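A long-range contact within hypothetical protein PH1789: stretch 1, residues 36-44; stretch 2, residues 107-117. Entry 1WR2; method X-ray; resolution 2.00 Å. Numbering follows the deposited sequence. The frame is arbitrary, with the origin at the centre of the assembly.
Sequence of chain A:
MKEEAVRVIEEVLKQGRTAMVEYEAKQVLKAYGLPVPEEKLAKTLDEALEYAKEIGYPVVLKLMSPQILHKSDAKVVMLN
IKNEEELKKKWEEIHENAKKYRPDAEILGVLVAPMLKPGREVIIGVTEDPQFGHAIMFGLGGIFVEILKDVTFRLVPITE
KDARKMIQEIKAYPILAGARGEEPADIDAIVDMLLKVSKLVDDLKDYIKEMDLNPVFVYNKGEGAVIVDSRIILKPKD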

# COMPACT_ATOMS: atom_id res chain seq x y z
N VAL A 36 -1.26 -2.35 8.57
CA VAL A 36 -1.19 -0.97 8.11
C VAL A 36 -1.08 -0.09 9.35
O VAL A 36 -1.97 -0.10 10.20
N PRO A 37 0.01 0.68 9.48
CA PRO A 37 0.20 1.55 10.64
C PRO A 37 -0.76 2.73 10.69
O PRO A 37 -1.38 3.09 9.68
N GLU A 38 -0.90 3.33 11.87
CA GLU A 38 -1.80 4.46 12.05
C GLU A 38 -1.38 5.64 11.18
O GLU A 38 -0.22 6.04 11.18
N GLU A 39 -2.35 6.18 10.44
CA GLU A 39 -2.13 7.34 9.56
C GLU A 39 -3.38 8.20 9.62
O GLU A 39 -4.49 7.67 9.72
N LYS A 40 -3.21 9.51 9.54
CA LYS A 40 -4.36 10.40 9.59
C LYS A 40 -4.51 11.23 8.32
O LYS A 40 -3.52 11.64 7.73
N LEU A 41 -5.75 11.47 7.93
CA LEU A 41 -6.03 12.25 6.73
C LEU A 41 -6.35 13.69 7.11
O LEU A 41 -7.44 13.98 7.61
N ALA A 42 -5.41 14.59 6.88
CA ALA A 42 -5.60 16.00 7.19
C ALA A 42 -6.31 16.72 6.05
O ALA A 42 -5.97 16.54 4.89
N LYS A 43 -7.32 17.53 6.37
CA LYS A 43 -8.04 18.27 5.35
C LYS A 43 -7.49 19.70 5.28
O LYS A 43 -7.74 20.42 4.32
N THR A 44 -6.77 20.11 6.32
CA THR A 44 -6.17 21.45 6.38
C THR A 44 -4.78 21.36 6.98
O THR A 44 -4.41 20.33 7.56
N ILE A 107 -8.51 17.52 -4.72
CA ILE A 107 -7.63 17.24 -3.58
C ILE A 107 -8.49 16.74 -2.43
O ILE A 107 -9.30 17.48 -1.88
N LEU A 108 -8.34 15.47 -2.08
CA LEU A 108 -9.12 14.88 -1.00
C LEU A 108 -8.53 15.17 0.37
O LEU A 108 -9.20 14.99 1.39
N GLY A 109 -7.27 15.59 0.39
CA GLY A 109 -6.61 15.88 1.65
C GLY A 109 -5.17 15.41 1.62
O GLY A 109 -4.67 15.04 0.57
N VAL A 110 -4.50 15.45 2.77
CA VAL A 110 -3.11 15.02 2.85
C VAL A 110 -2.93 13.97 3.93
O VAL A 110 -3.33 14.16 5.08
N LEU A 111 -2.32 12.86 3.56
CA LEU A 111 -2.10 11.78 4.50
C LEU A 111 -0.85 12.10 5.33
O LEU A 111 0.22 12.39 4.79
N VAL A 112 -1.02 12.08 6.65
CA VAL A 112 0.08 12.33 7.57
C VAL A 112 0.40 10.96 8.16
O VAL A 112 -0.43 10.38 8.85
N ALA A 113 1.59 10.44 7.87
CA ALA A 113 1.97 9.13 8.34
C ALA A 113 3.31 9.14 9.05
O ALA A 113 4.03 10.14 9.03
N PRO A 114 3.67 8.02 9.69
CA PRO A 114 4.94 7.96 10.39
C PRO A 114 6.09 7.52 9.49
O PRO A 114 5.88 6.97 8.41
N MET A 115 7.31 7.81 9.94
CA MET A 115 8.50 7.40 9.22
C MET A 115 8.77 5.99 9.75
O MET A 115 9.33 5.82 10.84
N LEU A 116 8.35 5.00 8.98
CA LEU A 116 8.51 3.61 9.38
C LEU A 116 9.95 3.12 9.32
O LEU A 116 10.72 3.54 8.46
N LYS A 117 10.31 2.25 10.25
CA LYS A 117 11.65 1.70 10.26
C LYS A 117 11.80 0.85 9.01
O LYS A 117 10.96 -0.02 8.73

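The frame of this contact is a short antiparallel pairing of strands 40-42 and 109-114, and it sets which face each paired residue's CA-to-CB bond points to. Four backbone hydrogen bonds set the register: Lys40 N to Val112 O at 3.0 Å, Val112 N to Lys40 O at 2.8 Å, Ala42 N to Val110 O at 2.8 Å, and Val110 N to Ala42 O at 2.8 Å. Alternation then sends Lys40, Ala42, Val110 and Val112 to one face and Leu41 and Leu111 to the other.

Apolar packing follows these faces. Ala42 CB lies 4.0 Å from Val112 CG2, a diagonal contact beside the bonded partner; Val110 and Val112 both adopt t. On the other face Leu41 and Leu111 share chi1 t and chi2 p, and their ends come nearer the opposing stretch than their CA-to-CB bonds suggest. Leu41 CB sits 4.4 Å from Leu111 CD1, while Leu41 CD1 reaches to 3.9 Å from Gly109 C. Beyond the paired strands, Pro37 and Leu116 both point toward the other stretch, and Pro37 CG meets Leu116 CD1 at 3.8 Å, with Leu116 in m, t.

Gly109 is a rule of its own: at its backbone angles a CB would jam against the preceding carbonyl, and it would also lie 2.8 Å from Ala42 O.

Glu39, m then t, lays CG 3.4 Å from Ala113 CB, and its OE2 comes within 3.4 Å of Leu111 CD2; both carboxylate oxygens are hydrogen-bonded elsewhere in the structure. Lys43, whose CA-to-CB bond points away, still brings CE to 3.3 Å from Leu108 O. Lys40 leads its end away, and its NZ forms a salt bridge with Glu38 OE2 at 3.2 Å, within its own stretch. No side-chain hydrogen bond crosses between the stretches.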

# COMPACT_ATOMS: atom_id res chain seq x y z
CB VAL A 36 -2.47 -0.56 7.36
CG1 VAL A 36 -2.39 0.91 6.97
CG2 VAL A 36 -2.66 -1.44 6.13
CB PRO A 37 1.66 1.98 10.50
CG PRO A 37 1.81 2.09 9.01
CD PRO A 37 1.12 0.83 8.52
CB GLU A 38 -1.81 4.90 13.52
CG GLU A 38 -2.87 5.93 13.86
CD GLU A 38 -4.29 5.41 13.67
OE1 GLU A 38 -4.54 4.24 14.04
OE2 GLU A 38 -5.14 6.17 13.18
CB GLU A 39 -1.89 6.90 8.12
CG GLU A 39 -0.62 6.12 7.92
CD GLU A 39 -0.52 5.50 6.54
OE1 GLU A 39 0.56 4.94 6.24
OE2 GLU A 39 -1.50 5.56 5.78
CB LYS A 40 -4.27 11.34 10.80
CG LYS A 40 -4.63 10.71 12.14
CD LYS A 40 -3.51 9.86 12.70
CE LYS A 40 -3.69 9.66 14.19
NZ LYS A 40 -5.03 9.10 14.52
CB LEU A 41 -7.21 11.65 5.95
CG LEU A 41 -7.60 12.40 4.67
CD1 LEU A 41 -6.43 12.44 3.73
CD2 LEU A 41 -8.79 11.73 4.02
CB ALA A 42 -4.25 16.65 7.47
CB LYS A 43 -9.54 18.31 5.66
CG LYS A 43 -10.22 16.94 5.66
CD LYS A 43 -10.08 16.26 4.31
CE LYS A 43 -10.72 14.86 4.30
NZ LYS A 43 -12.20 14.90 4.47
CB THR A 44 -6.98 22.42 7.27
OG1 THR A 44 -6.93 21.98 8.63
CG2 THR A 44 -8.44 22.49 6.82
CB ILE A 107 -6.86 18.50 -3.13
CG1 ILE A 107 -6.12 19.12 -4.32
CG2 ILE A 107 -5.85 18.12 -2.06
CD1 ILE A 107 -5.06 18.23 -4.94
CB LEU A 108 -9.24 13.37 -1.19
CG LEU A 108 -10.00 12.90 -2.43
CD1 LEU A 108 -10.02 11.37 -2.47
CD2 LEU A 108 -11.42 13.45 -2.40
CB VAL A 110 -2.18 16.20 3.17
CG1 VAL A 110 -0.75 15.70 3.30
CG2 VAL A 110 -2.28 17.24 2.08
CB LEU A 111 -1.93 10.46 3.75
CG LEU A 111 -2.22 9.16 4.50
CD1 LEU A 111 -3.57 9.28 5.19
CD2 LEU A 111 -2.22 7.98 3.53
CB VAL A 112 -0.32 13.27 8.73
CG1 VAL A 112 0.89 13.55 9.60
CG2 VAL A 112 -0.90 14.55 8.20
CB ALA A 113 2.02 8.15 7.17
CB PRO A 114 4.66 6.95 11.50
CG PRO A 114 3.77 5.95 10.78
CD PRO A 114 2.82 6.86 10.01
CB MET A 115 9.68 8.32 9.55
CG MET A 115 9.72 9.59 8.71
SD MET A 115 10.05 9.25 6.96
CE MET A 115 11.82 8.92 7.03
CB LEU A 116 7.61 2.72 8.52
CG LEU A 116 6.11 3.00 8.63
CD1 LEU A 116 5.37 2.19 7.59
CD2 LEU A 116 5.63 2.67 10.04
CB LYS A 117 11.88 0.81 11.49
CG LYS A 117 13.31 0.31 11.60
CD LYS A 117 13.38 -1.04 12.30
CE LYS A 117 12.73 -1.01 13.67
NZ LYS A 117 12.78 -2.35 14.31